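Local coordinates for protein putative transcriptional regulator, sugar-binding family (Arthrobacter aurescens, PDB 3NZE) that probably binds DNA and a sugar effector, as a transcriptional regulator of the SorC family, at residues T38-I50 and G65-R77. Residues are numbered along the deposited sequence; the frame is centred on the assembly and turned at random.
Sequences TLDRVAMQAARTI and GATLSAVSRHLTR
Two neighbouring helices of the putative sugar-binding domain, of a Rossmann-like family, pack here through small side chains, with the A43 and V71 CA atoms 4.5 Å apart and the axes of 38-50 and 66-73 crossing at -62°. The close approach rests on alanines: A43 CB lies 3.6 Å from A70 CB and also touches the backbone at V71 N, while L39 CG, on the same helix as A43, touches A70 CB. V71 sends both methyls to 38-50, CG2 against A43 and A46, CG1 3.7 Å from I50 CD1. H74 points its CB at 38-50. H74 NE2 donates to D40 OD1 (2.6 Å, 160° at the hydrogen), the oxygen lying in the ring plane although the ring meets the carboxylate from above its plane. M44, a selenomethionine, sets CG beside its own backbone N (chi1 -80°) and over one face of the H74 ring, 3.4 Å from its centroid, a CH-pi contact. With an alanine in place of H74, D40 OD1 is likely to lose this donor and M44 CG its ring. Farther along, a water bridges A47 O and T76 N. A46 and T67 rest on V229 and I50 on I227, all of strand 225-230; L75 meets F109 of helix 99-113.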
ATOM      1  N   THR A  38      11.937 -10.879   7.404  1.00 24.52           N
ATOM      2  CA  THR A  38      12.055 -10.610   5.978  1.00 25.13           C
ATOM      3  C   THR A  38      11.469  -9.241   5.663  1.00 22.98           C
ATOM      4  O   THR A  38      12.071  -8.456   4.935  1.00 21.27           O
ATOM      5  CB  THR A  38      11.347 -11.695   5.143  1.00 26.64           C
ATOM      6  OG1 THR A  38      11.947 -12.965   5.416  1.00 27.37           O
ATOM      7  CG2 THR A  38      11.471 -11.406   3.662  1.00 25.97           C
ATOM      8  N   LEU A  39      10.292  -8.958   6.217  1.00 22.98           N
ATOM      9  CA  LEU A  39       9.650  -7.666   6.026  1.00 20.23           C
ATOM     10  C   LEU A  39      10.519  -6.548   6.577  1.00 23.49           C
ATOM     11  O   LEU A  39      10.623  -5.481   5.988  1.00 21.96           O
ATOM     12  CB  LEU A  39       8.284  -7.639   6.722  1.00 23.39           C
ATOM     13  CG  LEU A  39       7.574  -6.283   6.758  1.00 23.68           C
ATOM     14  CD1 LEU A  39       7.395  -5.712   5.347  1.00 23.72           C
ATOM     15  CD2 LEU A  39       6.223  -6.367   7.489  1.00 27.17           C
ATOM     16  N   ASP A  40      11.151  -6.794   7.715  1.00 20.34           N
ATOM     17  CA  ASP A  40      11.964  -5.758   8.332  1.00 24.09           C
ATOM     18  C   ASP A  40      13.061  -5.319   7.365  1.00 27.88           C
ATOM     19  O   ASP A  40      13.393  -4.127   7.254  1.00 22.62           O
ATOM     20  CB  ASP A  40      12.588  -6.271   9.626  1.00 30.05           C
ATOM     21  CG  ASP A  40      12.851  -5.163  10.610  1.00 37.65           C
ATOM     22  OD1 ASP A  40      12.021  -4.229  10.659  1.00 39.28           O
ATOM     23  OD2 ASP A  40      13.875  -5.220  11.329  1.00 41.66           O
ATOM     24  N   ARG A  41      13.606  -6.291   6.645  1.00 19.04           N
ATOM     25  CA  ARG A  41      14.684  -6.014   5.711  1.00 20.62           C
ATOM     26  C   ARG A  41      14.187  -5.370   4.427  1.00 19.33           C
ATOM     27  O   ARG A  41      14.862  -4.510   3.858  1.00 22.63           O
ATOM     28  CB  ARG A  41      15.467  -7.290   5.417  1.00 19.20           C
ATOM     29  CG  ARG A  41      16.469  -7.620   6.537  1.00 23.64           C
ATOM     30  CD  ARG A  41      16.514  -9.095   6.851  1.00 24.82           C
ATOM     31  NE  ARG A  41      17.416  -9.366   7.969  1.00 28.16           N
ATOM     32  CZ  ARG A  41      17.055  -9.384   9.253  1.00 33.97           C
ATOM     33  NH1 ARG A  41      15.792  -9.147   9.609  1.00 27.85           N
ATOM     34  NH2 ARG A  41      17.962  -9.642  10.189  1.00 32.16           N
ATOM     35  N   VAL A  42      13.014  -5.793   3.960  1.00 18.67           N
ATOM     36  CA  VAL A  42      12.412  -5.140   2.806  1.00 18.58           C
ATOM     37  C   VAL A  42      12.097  -3.697   3.189  1.00 16.26           C
ATOM     38  O   VAL A  42      12.340  -2.767   2.420  1.00 18.17           O
ATOM     39  CB  VAL A  42      11.146  -5.874   2.319  1.00 19.30           C
ATOM     40  CG1 VAL A  42      10.465  -5.094   1.182  1.00 17.24           C
ATOM     41  CG2 VAL A  42      11.502  -7.282   1.864  1.00 19.11           C
ATOM     42  N   ALA A  43      11.563  -3.517   4.399  1.00 18.28           N
ATOM     43  CA  ALA A  43      11.158  -2.190   4.847  1.00 24.34           C
ATOM     44  C   ALA A  43      12.340  -1.232   4.953  1.00 17.38           C
ATOM     45  O   ALA A  43      12.205  -0.037   4.668  1.00 21.77           O
ATOM     46  CB  ALA A  43      10.422  -2.282   6.183  1.00 19.18           C
HETATM   47  N   MSE A  44      13.489  -1.745   5.369  1.00 18.20           N
HETATM   48  CA  MSE A  44      14.699  -0.930   5.413  1.00 19.42           C
HETATM   49  C   MSE A  44      15.086  -0.418   4.031  1.00 23.31           C
HETATM   50  O   MSE A  44      15.424   0.750   3.871  1.00 20.95           O
HETATM   51  CB  MSE A  44      15.883  -1.714   5.981  1.00 26.80           C
HETATM   52  CG  MSE A  44      15.908  -1.826   7.469  1.00 35.98           C
HETATM   53 SE   MSE A  44      17.666  -2.433   8.040  0.62 30.56          SE
HETATM   54  CE  MSE A  44      18.727  -0.844   7.692  1.00 29.81           C
ATOM     55  N   GLN A  45      15.059  -1.294   3.030  1.00 19.74           N
ATOM     56  CA  GLN A  45      15.393  -0.855   1.685  1.00 18.95           C
ATOM     57  C   GLN A  45      14.348   0.138   1.182  1.00 17.84           C
ATOM     58  O   GLN A  45      14.677   1.120   0.522  1.00 20.71           O
ATOM     59  CB  GLN A  45      15.499  -2.044   0.722  1.00 21.06           C
ATOM     60  CG  GLN A  45      15.714  -1.629  -0.728  1.00 21.21           C
ATOM     61  CD  GLN A  45      17.038  -0.914  -0.914  1.00 29.25           C
ATOM     62  OE1 GLN A  45      18.095  -1.455  -0.587  1.00 30.76           O
ATOM     63  NE2 GLN A  45      16.986   0.309  -1.439  1.00 27.66           N
ATOM     64  N   ALA A  46      13.084  -0.119   1.482  1.00 15.99           N
ATOM     65  CA  ALA A  46      12.035   0.783   1.025  1.00 17.43           C
ATOM     66  C   ALA A  46      12.262   2.184   1.605  1.00 16.42           C
ATOM     67  O   ALA A  46      12.109   3.188   0.906  1.00 17.35           O
ATOM     68  CB  ALA A  46      10.639   0.244   1.414  1.00 17.60           C
ATOM     69  N   ALA A  47      12.606   2.253   2.886  1.00 19.30           N
ATOM     70  CA  ALA A  47      12.845   3.543   3.529  1.00 20.17           C
ATOM     71  C   ALA A  47      13.966   4.290   2.820  1.00 26.96           C
ATOM     72  O   ALA A  47      13.897   5.502   2.610  1.00 21.89           O
ATOM     73  CB  ALA A  47      13.198   3.339   5.008  1.00 21.18           C
ATOM     74  N   ARG A  48      15.014   3.554   2.470  1.00 24.23           N
ATOM     75  CA  ARG A  48      16.150   4.142   1.779  1.00 23.80           C
ATOM     76  C   ARG A  48      15.724   4.691   0.421  1.00 27.01           C
ATOM     77  O   ARG A  48      16.198   5.741  -0.017  1.00 31.06           O
ATOM     78  CB  ARG A  48      17.272   3.113   1.622  1.00 26.59           C
ATOM     79  CG  ARG A  48      18.380   3.571   0.698  1.00 39.35           C
ATOM     80  CD  ARG A  48      19.591   2.660   0.781  1.00 46.37           C
ATOM     81  NE  ARG A  48      20.276   2.796   2.061  1.00 56.15           N
ATOM     82  CZ  ARG A  48      21.528   2.409   2.277  1.00 62.31           C
ATOM     83  NH1 ARG A  48      22.231   1.863   1.294  1.00 65.76           N
ATOM     84  NH2 ARG A  48      22.077   2.575   3.473  1.00 64.23           N
ATOM     85  N   THR A  49      14.821   3.980  -0.244  1.00 21.65           N
ATOM     86  CA  THR A  49      14.328   4.402  -1.551  1.00 22.39           C
ATOM     87  C   THR A  49      13.360   5.584  -1.480  1.00 25.38           C
ATOM     88  O   THR A  49      13.373   6.466  -2.342  1.00 23.62           O
ATOM     89  CB  THR A  49      13.699   3.214  -2.300  1.00 23.22           C
ATOM     90  OG1 THR A  49      14.728   2.243  -2.568  1.00 25.52           O
ATOM     91  CG2 THR A  49      13.066   3.681  -3.599  1.00 23.91           C
ATOM     92  N   ILE A  50      12.535   5.601  -0.440  1.00 20.17           N
ATOM     93  CA  ILE A  50      11.549   6.655  -0.236  1.00 17.60           C
ATOM     94  C   ILE A  50      12.166   8.025   0.067  1.00 18.86           C
ATOM     95  O   ILE A  50      11.671   9.056  -0.394  1.00 21.31           O
ATOM     96  CB  ILE A  50      10.608   6.277   0.916  1.00 20.72           C
ATOM     97  CG1 ILE A  50       9.656   5.169   0.471  1.00 22.39           C
ATOM     98  CG2 ILE A  50       9.835   7.499   1.420  1.00 23.59           C
ATOM     99  CD1 ILE A  50       8.886   4.542   1.626  1.00 22.29           C
ATOM    100  N   GLY A  65      -0.683   0.172   6.983  1.00 21.87           N
ATOM    101  CA  GLY A  65      -0.892  -1.258   7.116  1.00 22.23           C
ATOM    102  C   GLY A  65       0.334  -1.852   7.786  1.00 15.56           C
ATOM    103  O   GLY A  65       1.221  -1.117   8.197  1.00 19.27           O
ATOM    104  N   ALA A  66       0.395  -3.177   7.882  1.00 20.25           N
ATOM    105  CA  ALA A  66       1.522  -3.838   8.527  1.00 23.65           C
ATOM    106  C   ALA A  66       2.831  -3.540   7.787  1.00 19.20           C
ATOM    107  O   ALA A  66       3.853  -3.277   8.404  1.00 21.42           O
ATOM    108  CB  ALA A  66       1.281  -5.342   8.620  1.00 27.16           C
ATOM    109  N   THR A  67       2.780  -3.537   6.462  1.00 20.85           N
ATOM    110  CA  THR A  67       3.985  -3.247   5.702  1.00 19.68           C
ATOM    111  C   THR A  67       4.443  -1.817   5.949  1.00 18.05           C
ATOM    112  O   THR A  67       5.605  -1.572   6.240  1.00 18.49           O
ATOM    113  CB  THR A  67       3.778  -3.497   4.206  1.00 17.39           C
ATOM    114  OG1 THR A  67       3.464  -4.882   4.020  1.00 20.43           O
ATOM    115  CG2 THR A  67       5.067  -3.156   3.421  1.00 17.35           C
ATOM    116  N   LEU A  68       3.522  -0.872   5.842  1.00 16.50           N
ATOM    117  CA  LEU A  68       3.886   0.524   6.026  1.00 17.89           C
ATOM    118  C   LEU A  68       4.345   0.828   7.456  1.00 20.40           C
ATOM    119  O   LEU A  68       5.154   1.733   7.685  1.00 18.41           O
ATOM    120  CB  LEU A  68       2.731   1.427   5.602  1.00 20.50           C
ATOM    121  CG  LEU A  68       2.980   2.116   4.261  1.00 23.11           C
ATOM    122  CD1 LEU A  68       4.130   3.103   4.454  1.00 20.17           C
ATOM    123  CD2 LEU A  68       3.310   1.102   3.163  1.00 22.35           C
ATOM    124  N   SER A  69       3.850   0.061   8.416  1.00 19.65           N
ATOM    125  CA  SER A  69       4.311   0.232   9.788  1.00 22.40           C
ATOM    126  C   SER A  69       5.805  -0.072   9.850  1.00 24.31           C
ATOM    127  O   SER A  69       6.584   0.704  10.402  1.00 22.00           O
ATOM    128  CB  SER A  69       3.560  -0.695  10.733  1.00 20.52           C
ATOM    129  OG  SER A  69       3.827  -0.336  12.075  1.00 23.96           O
ATOM    130  N   ALA A  70       6.197  -1.206   9.274  1.00 20.47           N
ATOM    131  CA  ALA A  70       7.613  -1.579   9.236  1.00 19.23           C
ATOM    132  C   ALA A  70       8.438  -0.514   8.521  1.00 17.74           C
ATOM    133  O   ALA A  70       9.498  -0.112   9.001  1.00 20.16           O
ATOM    134  CB  ALA A  70       7.790  -2.939   8.591  1.00 17.59           C
ATOM    135  N   VAL A  71       7.957  -0.053   7.370  1.00 19.88           N
ATOM    136  CA  VAL A  71       8.622   1.023   6.652  1.00 17.29           C
ATOM    137  C   VAL A  71       8.808   2.260   7.534  1.00 18.72           C
ATOM    138  O   VAL A  71       9.893   2.852   7.574  1.00 19.04           O
ATOM    139  CB  VAL A  71       7.832   1.389   5.387  1.00 19.68           C
ATOM    140  CG1 VAL A  71       8.392   2.649   4.715  1.00 20.62           C
ATOM    141  CG2 VAL A  71       7.825   0.209   4.428  1.00 20.66           C
ATOM    142  N   SER A  72       7.760   2.640   8.262  1.00 21.33           N
ATOM    143  CA  SER A  72       7.818   3.859   9.051  1.00 22.16           C
ATOM    144  C   SER A  72       8.879   3.784  10.141  1.00 24.31           C
ATOM    145  O   SER A  72       9.411   4.804  10.560  1.00 22.55           O
ATOM    146  CB  SER A  72       6.455   4.175   9.668  1.00 22.02           C
ATOM    147  OG  SER A  72       6.131   3.262  10.706  1.00 24.83           O
ATOM    148  N   ARG A  73       9.178   2.577  10.603  1.00 22.38           N
ATOM    149  CA  ARG A  73      10.189   2.402  11.639  0.53 25.19           C
ATOM    150  C   ARG A  73      11.613   2.593  11.125  1.00 24.44           C
ATOM    151  O   ARG A  73      12.536   2.782  11.913  1.00 29.35           O
ATOM    152  CB  ARG A  73      10.051   1.035  12.308  0.53 22.90           C
ATOM    153  CG  ARG A  73       8.790   0.893  13.131  0.53 27.98           C
ATOM    154  CD  ARG A  73       8.773  -0.418  13.884  0.53 30.42           C
ATOM    155  NE  ARG A  73       7.477  -0.656  14.505  0.53 36.39           N
ATOM    156  CZ  ARG A  73       7.118  -0.189  15.697  0.53 38.34           C
ATOM    157  NH1 ARG A  73       5.912  -0.460  16.175  0.53 38.26           N
ATOM    158  NH2 ARG A  73       7.961   0.548  16.409  0.53 36.96           N
ATOM    159  N   HIS A  74      11.791   2.560   9.803  1.00 23.99           N
ATOM    160  CA  HIS A  74      13.144   2.632   9.229  1.00 26.48           C
ATOM    161  C   HIS A  74      13.478   3.936   8.509  1.00 27.06           C
ATOM    162  O   HIS A  74      14.559   4.081   7.925  1.00 27.24           O
ATOM    163  CB  HIS A  74      13.390   1.430   8.305  1.00 24.26           C
ATOM    164  CG  HIS A  74      13.331   0.113   9.013  1.00 23.21           C
ATOM    165  ND1 HIS A  74      14.357  -0.350   9.805  1.00 28.96           N
ATOM    166  CD2 HIS A  74      12.365  -0.834   9.059  1.00 22.91           C
ATOM    167  CE1 HIS A  74      14.028  -1.526  10.306  1.00 29.27           C
ATOM    168  NE2 HIS A  74      12.829  -1.848   9.861  1.00 29.06           N
ATOM    169  N   LEU A  75      12.555   4.889   8.555  1.00 23.48           N
ATOM    170  CA  LEU A  75      12.767   6.177   7.912  1.00 24.70           C
ATOM    171  C   LEU A  75      13.999   6.903   8.451  1.00 30.70           C
ATOM    172  O   LEU A  75      14.260   6.892   9.653  1.00 37.70           O
ATOM    173  CB  LEU A  75      11.527   7.052   8.089  1.00 22.09           C
ATOM    174  CG  LEU A  75      10.231   6.506   7.470  1.00 20.23           C
ATOM    175  CD1 LEU A  75       9.082   7.475   7.716  1.00 23.90           C
ATOM    176  CD2 LEU A  75      10.412   6.281   5.976  1.00 23.21           C
ATOM    177  N   THR A  76      14.758   7.523   7.552  1.00 33.06           N
ATOM    178  CA  THR A  76      15.906   8.334   7.940  0.58 35.73           C
ATOM    179  C   THR A  76      15.467   9.781   8.069  1.00 33.95           C
ATOM    180  O   THR A  76      14.808  10.312   7.176  1.00 29.34           O
ATOM    181  CB  THR A  76      17.033   8.262   6.891  0.58 37.30           C
ATOM    182  OG1 THR A  76      17.552   6.930   6.835  0.58 39.86           O
ATOM    183  CG2 THR A  76      18.161   9.226   7.244  0.58 36.68           C
ATOM    184  N   ARG A  77      15.823  10.426   9.172  1.00 34.28           N
ATOM    185  CA  ARG A  77      15.432  11.813   9.369  0.53 35.35           C
ATOM    186  C   ARG A  77      15.938  12.670   8.218  1.00 34.12           C
ATOM    187  O   ARG A  77      17.098  12.576   7.823  1.00 34.66           O
ATOM    188  CB  ARG A  77      15.955  12.351  10.701  0.53 39.14           C
ATOM    189  CG  ARG A  77      15.306  13.659  11.124  0.53 42.96           C
ATOM    190  CD  ARG A  77      15.781  14.087  12.504  0.53 49.60           C
ATOM    191  NE  ARG A  77      15.002  15.200  13.039  0.53 53.06           N
ATOM    192  CZ  ARG A  77      15.287  16.481  12.829  0.53 55.64           C
ATOM    193  NH1 ARG A  77      14.523  17.427  13.360  0.53 55.94           N
ATOM    194  NH2 ARG A  77      16.335  16.818  12.086  0.53 56.64           N
TER
HETATM  195  O   HOH W   1      14.329   7.159   4.594  1.00 41.58           O